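Local coordinates for protein glia-derived nexin (Homo sapiens, PDB 4DY0) that inhibits serine proteases such as thrombin, trypsin and urokinase as a heparin-binding serpin and promotes neurite extension by blocking thrombin, at residues V24-H37 with T367-P379. Numbering follows the deposited sequence.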
loop_
_atom_site.group_PDB
_atom_site.type_symbol
_atom_site.label_atom_id
_atom_site.label_comp_id
_atom_site.label_asym_id
_atom_site.label_seq_id
_atom_site.Cartn_x
_atom_site.Cartn_y
_atom_site.Cartn_z
ATOM N N VAL A 24 2.251 5.157 11.084
ATOM C CA VAL A 24 1.052 5.712 11.690
ATOM C C VAL A 24 1.234 6.064 13.174
ATOM O O VAL A 24 0.664 7.039 13.669
ATOM C CB VAL A 24 -0.119 4.730 11.478
ATOM C CG1 VAL A 24 -0.840 4.423 12.776
ATOM C CG2 VAL A 24 -1.051 5.245 10.389
ATOM N N LYS A 25 2.029 5.278 13.887
ATOM C CA LYS A 25 2.351 5.621 15.270
ATOM C C LYS A 25 3.261 6.841 15.345
ATOM O O LYS A 25 3.179 7.628 16.286
ATOM C CB LYS A 25 2.969 4.431 16.018
ATOM C CG LYS A 25 2.083 3.885 17.135
ATOM C CD LYS A 25 2.350 2.410 17.422
ATOM C CE LYS A 25 1.650 1.521 16.397
ATOM N NZ LYS A 25 1.577 0.089 16.807
ATOM N N SER A 26 4.127 7.004 14.351
ATOM C CA SER A 26 5.023 8.153 14.342
ATOM C C SER A 26 4.325 9.398 13.788
ATOM O O SER A 26 4.685 10.522 14.136
ATOM C CB SER A 26 6.301 7.844 13.555
ATOM O OG SER A 26 6.090 7.967 12.163
ATOM N N ARG A 27 3.316 9.184 12.942
ATOM C CA ARG A 27 2.574 10.277 12.312
ATOM C C ARG A 27 1.062 10.115 12.526
ATOM O O ARG A 27 0.315 9.846 11.586
ATOM C CB ARG A 27 2.882 10.327 10.814
ATOM C CG ARG A 27 4.368 10.291 10.451
ATOM C CD ARG A 27 5.102 11.521 10.961
ATOM N NE ARG A 27 4.462 12.755 10.511
ATOM C CZ ARG A 27 4.551 13.925 11.141
ATOM N NH1 ARG A 27 3.923 14.988 10.651
ATOM N NH2 ARG A 27 5.261 14.035 12.262
ATOM N N PRO A 28 0.603 10.291 13.772
ATOM C CA PRO A 28 -0.783 9.991 14.133
ATOM C C PRO A 28 -1.817 10.826 13.386
ATOM O O PRO A 28 -2.944 10.371 13.186
ATOM C CB PRO A 28 -0.839 10.319 15.632
ATOM C CG PRO A 28 0.580 10.332 16.089
ATOM C CD PRO A 28 1.393 10.768 14.920
ATOM N N HIS A 29 -1.441 12.035 12.974
ATOM C CA HIS A 29 -2.414 12.985 12.422
ATOM C C HIS A 29 -2.274 13.250 10.923
ATOM O O HIS A 29 -2.951 14.121 10.376
ATOM C CB HIS A 29 -2.377 14.309 13.194
ATOM C CG HIS A 29 -2.796 14.181 14.625
ATOM N ND1 HIS A 29 -2.258 14.953 15.633
ATOM C CD2 HIS A 29 -3.688 13.354 15.222
ATOM C CE1 HIS A 29 -2.810 14.617 16.785
ATOM N NE2 HIS A 29 -3.680 13.647 16.563
ATOM N N ASP A 30 -1.408 12.495 10.262
ATOM C CA ASP A 30 -1.199 12.667 8.828
ATOM C C ASP A 30 -1.999 11.675 7.998
ATOM O O ASP A 30 -2.451 10.643 8.494
ATOM C CB ASP A 30 0.283 12.506 8.487
ATOM C CG ASP A 30 1.135 13.627 9.046
ATOM O OD1 ASP A 30 0.565 14.649 9.495
ATOM O OD2 ASP A 30 2.373 13.483 9.033
ATOM N N ASN A 31 -2.162 11.996 6.723
ATOM C CA ASN A 31 -2.705 11.052 5.777
ATOM C C ASN A 31 -1.603 10.087 5.376
ATOM O O ASN A 31 -0.591 10.480 4.803
ATOM C CB ASN A 31 -3.270 11.781 4.559
ATOM C CG ASN A 31 -4.512 12.577 4.890
ATOM O OD1 ASN A 31 -5.174 12.337 5.908
ATOM N ND2 ASN A 31 -4.841 13.536 4.033
ATOM N N ILE A 32 -1.787 8.817 5.705
ATOM C CA ILE A 32 -0.791 7.809 5.383
ATOM C C ILE A 32 -1.425 6.747 4.498
ATOM O O ILE A 32 -2.401 6.108 4.886
ATOM C CB ILE A 32 -0.225 7.153 6.651
ATOM C CG1 ILE A 32 0.426 8.207 7.552
ATOM C CG2 ILE A 32 0.781 6.080 6.286
ATOM C CD1 ILE A 32 1.658 8.858 6.943
ATOM N N VAL A 33 -0.881 6.580 3.297
ATOM C CA VAL A 33 -1.385 5.579 2.368
ATOM C C VAL A 33 -0.247 4.704 1.874
ATOM O O VAL A 33 0.632 5.157 1.142
ATOM C CB VAL A 33 -2.117 6.216 1.176
ATOM C CG1 VAL A 33 -2.793 5.139 0.332
ATOM C CG2 VAL A 33 -3.137 7.223 1.674
ATOM N N ILE A 34 -0.280 3.448 2.297
ATOM C CA ILE A 34 0.771 2.487 2.027
ATOM C C ILE A 34 0.199 1.331 1.217
ATOM O O ILE A 34 -1.018 1.104 1.214
ATOM C CB ILE A 34 1.299 1.909 3.356
ATOM C CG1 ILE A 34 2.044 2.985 4.153
ATOM C CG2 ILE A 34 2.171 0.697 3.117
ATOM C CD1 ILE A 34 3.241 3.536 3.447
ATOM N N SER A 35 1.071 0.602 0.529
ATOM C CA SER A 35 0.675 -0.652 -0.096
ATOM C C SER A 35 1.415 -1.798 0.572
ATOM O O SER A 35 2.573 -2.055 0.256
ATOM C CB SER A 35 0.976 -0.644 -1.588
ATOM O OG SER A 35 0.696 -1.915 -2.141
ATOM N N PRO A 36 0.758 -2.478 1.524
ATOM C CA PRO A 36 1.433 -3.546 2.261
ATOM C C PRO A 36 2.019 -4.608 1.338
ATOM O O PRO A 36 3.137 -5.079 1.564
ATOM C CB PRO A 36 0.313 -4.136 3.121
ATOM C CG PRO A 36 -0.617 -2.974 3.347
ATOM C CD PRO A 36 -0.597 -2.214 2.041
ATOM N N HIS A 37 1.274 -4.986 0.308
ATOM C CA HIS A 37 1.763 -5.989 -0.628
ATOM C C HIS A 37 2.952 -5.468 -1.429
ATOM O O HIS A 37 3.890 -6.213 -1.725
ATOM C CB HIS A 37 0.665 -6.437 -1.583
ATOM C CG HIS A 37 1.143 -7.397 -2.622
ATOM N ND1 HIS A 37 1.207 -8.756 -2.403
ATOM C CD2 HIS A 37 1.609 -7.194 -3.877
ATOM C CE1 HIS A 37 1.678 -9.350 -3.485
ATOM N NE2 HIS A 37 1.928 -8.425 -4.394
ATOM N N THR A 367 -6.548 -13.776 -3.448
ATOM C CA THR A 367 -5.216 -14.042 -2.916
ATOM C C THR A 367 -5.086 -13.620 -1.459
ATOM O O THR A 367 -4.195 -14.081 -0.748
ATOM C CB THR A 367 -4.132 -13.309 -3.719
ATOM O OG1 THR A 367 -4.362 -11.898 -3.643
ATOM C CG2 THR A 367 -4.155 -13.745 -5.164
ATOM N N GLY A 368 -5.973 -12.735 -1.021
ATOM C CA GLY A 368 -5.880 -12.167 0.317
ATOM C C GLY A 368 -4.906 -11.001 0.389
ATOM O O GLY A 368 -4.678 -10.447 1.459
ATOM N N ALA A 369 -4.332 -10.616 -0.747
ATOM C CA ALA A 369 -3.343 -9.541 -0.765
ATOM C C ALA A 369 -3.960 -8.216 -0.352
ATOM O O ALA A 369 -5.036 -7.852 -0.822
ATOM C CB ALA A 369 -2.703 -9.420 -2.136
ATOM N N VAL A 370 -3.275 -7.496 0.531
ATOM C CA VAL A 370 -3.709 -6.162 0.926
ATOM C C VAL A 370 -2.988 -5.140 0.063
ATOM O O VAL A 370 -1.834 -4.800 0.320
ATOM C CB VAL A 370 -3.417 -5.884 2.413
ATOM C CG1 VAL A 370 -3.994 -4.538 2.825
ATOM C CG2 VAL A 370 -3.993 -7.001 3.279
ATOM N N LEU A 371 -3.672 -4.661 -0.970
ATOM C CA LEU A 371 -3.071 -3.761 -1.948
ATOM C C LEU A 371 -2.890 -2.347 -1.397
ATOM O O LEU A 371 -1.913 -1.672 -1.714
ATOM C CB LEU A 371 -3.918 -3.732 -3.220
ATOM C CG LEU A 371 -4.360 -5.114 -3.714
ATOM C CD1 LEU A 371 -5.242 -5.009 -4.949
ATOM C CD2 LEU A 371 -3.156 -5.997 -3.988
ATOM N N PHE A 372 -3.838 -1.907 -0.574
ATOM C CA PHE A 372 -3.784 -0.577 0.021
ATOM C C PHE A 372 -4.117 -0.645 1.496
ATOM O O PHE A 372 -4.980 -1.424 1.919
ATOM C CB PHE A 372 -4.807 0.360 -0.623
ATOM C CG PHE A 372 -4.405 0.895 -1.964
ATOM C CD1 PHE A 372 -4.535 0.119 -3.107
ATOM C CD2 PHE A 372 -3.942 2.193 -2.092
ATOM C CE1 PHE A 372 -4.187 0.623 -4.348
ATOM C CE2 PHE A 372 -3.592 2.701 -3.334
ATOM C CZ PHE A 372 -3.714 1.912 -4.463
ATOM N N MET A 373 -3.441 0.191 2.271
ATOM C CA MET A 373 -3.822 0.439 3.649
ATOM C C MET A 373 -3.614 1.925 3.918
ATOM O O MET A 373 -2.543 2.474 3.641
ATOM C CB MET A 373 -2.988 -0.408 4.604
ATOM C CG MET A 373 -3.413 -0.289 6.057
ATOM S SD MET A 373 -2.567 -1.484 7.103
ATOM C CE MET A 373 -3.459 -1.280 8.649
ATOM N N GLY A 374 -4.637 2.583 4.445
ATOM C CA GLY A 374 -4.553 4.020 4.625
ATOM C C GLY A 374 -5.182 4.550 5.896
ATOM O O GLY A 374 -6.188 4.024 6.387
ATOM N N GLN A 375 -4.583 5.603 6.437
ATOM C CA GLN A 375 -5.230 6.341 7.500
ATOM C C GLN A 375 -5.527 7.731 6.957
ATOM O O GLN A 375 -4.624 8.458 6.551
ATOM C CB GLN A 375 -4.362 6.383 8.764
ATOM C CG GLN A 375 -3.793 7.735 9.097
ATOM C CD GLN A 375 -3.192 7.788 10.491
ATOM O OE1 GLN A 375 -3.650 7.102 11.401
ATOM N NE2 GLN A 375 -2.157 8.606 10.662
ATOM N N ILE A 376 -6.805 8.085 6.915
ATOM C CA ILE A 376 -7.198 9.384 6.387
ATOM C C ILE A 376 -7.632 10.299 7.519
ATOM O O ILE A 376 -8.680 10.081 8.129
ATOM C CB ILE A 376 -8.346 9.258 5.367
ATOM C CG1 ILE A 376 -7.939 8.333 4.211
ATOM C CG2 ILE A 376 -8.766 10.634 4.859
ATOM C CD1 ILE A 376 -6.668 8.768 3.478
ATOM N N ASN A 377 -6.815 11.313 7.797
ATOM C CA ASN A 377 -7.110 12.300 8.834
ATOM C C ASN A 377 -7.831 13.522 8.284
ATOM O O ASN A 377 -8.478 14.259 9.026
ATOM C CB ASN A 377 -5.821 12.735 9.532
ATOM C CG ASN A 377 -5.431 11.804 10.651
ATOM O OD1 ASN A 377 -4.429 11.087 10.566
ATOM N ND2 ASN A 377 -6.237 11.785 11.703
ATOM N N LYS A 378 -7.701 13.738 6.980
ATOM C CA LYS A 378 -8.411 14.815 6.303
ATOM C C LYS A 378 -8.496 14.522 4.811
ATOM O O LYS A 378 -7.499 14.615 4.106
ATOM C CB LYS A 378 -7.717 16.157 6.536
ATOM C CG LYS A 378 -8.601 17.356 6.224
ATOM C CD LYS A 378 -7.998 18.650 6.750
ATOM C CE LYS A 378 -6.726 19.018 6.003
ATOM N NZ LYS A 378 -6.149 20.298 6.501
ATOM N N PRO A 379 -9.692 14.155 4.326
ATOM C CA PRO A 379 -9.861 13.851 2.906
ATOM C C PRO A 379 -9.411 15.016 2.038
ATOM O O PRO A 379 -9.598 16.178 2.407
ATOM C CB PRO A 379 -11.373 13.633 2.756
ATOM C CG PRO A 379 -11.985 14.008 4.073
ATOM C CD PRO A 379 -10.921 13.931 5.103
ATOM O OXT PRO A 379 -8.847 14.820 0.960
HETATM O O HOH W 1 -3.769 8.051 14.182
#
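Asn31 OD1 takes two backbone N-H groups of the C-terminal tail: Asn377 N at 2.7 Å, nearly in line with the side-chain C=O, and Lys378 N at 3.1 Å, on a lone pair. The same amide returns a bond from its ND2 to Lys378 O (2.9 Å). With CG anti to the carbonyl carbon (chi1 -69°), the amide reaches past Ile376 to this tail. Replaced by alanine, Asn31 would lose its amide, which would probably deprive both N-H groups and Lys378 O of these mates and let residues 377-378 shift more easily. From Ile32 on, strands 32-34 and 369-376 pair antiparallel, Ile32 with Gln375 and Ile34 with Met373 (Ile34 N to Met373 O 2.8 Å) as hydrogen-bonded pairs. The extended Gln375 side chain reaches the main-chain carbonyls of the 27-30 turn, where NE2 donates to Asp30 O (3.0 Å), a water links OE1 to Pro28 O, and Val24 CG2 presses on CD. On the face opposite Gln375, Val33 CG1 meets the edge of the Phe372 ring at CD2 (4.0 Å). Past the strand, Ser35 OG donates to Leu371 O (2.7 Å) and also caps Gly38 N. Strand 358-364 pairs with the other edge of 369-376 in sheet B of the serpin fold. Main-chain ladder and two amides together tie the chain's end to the link between helices 5-26 and 36-47.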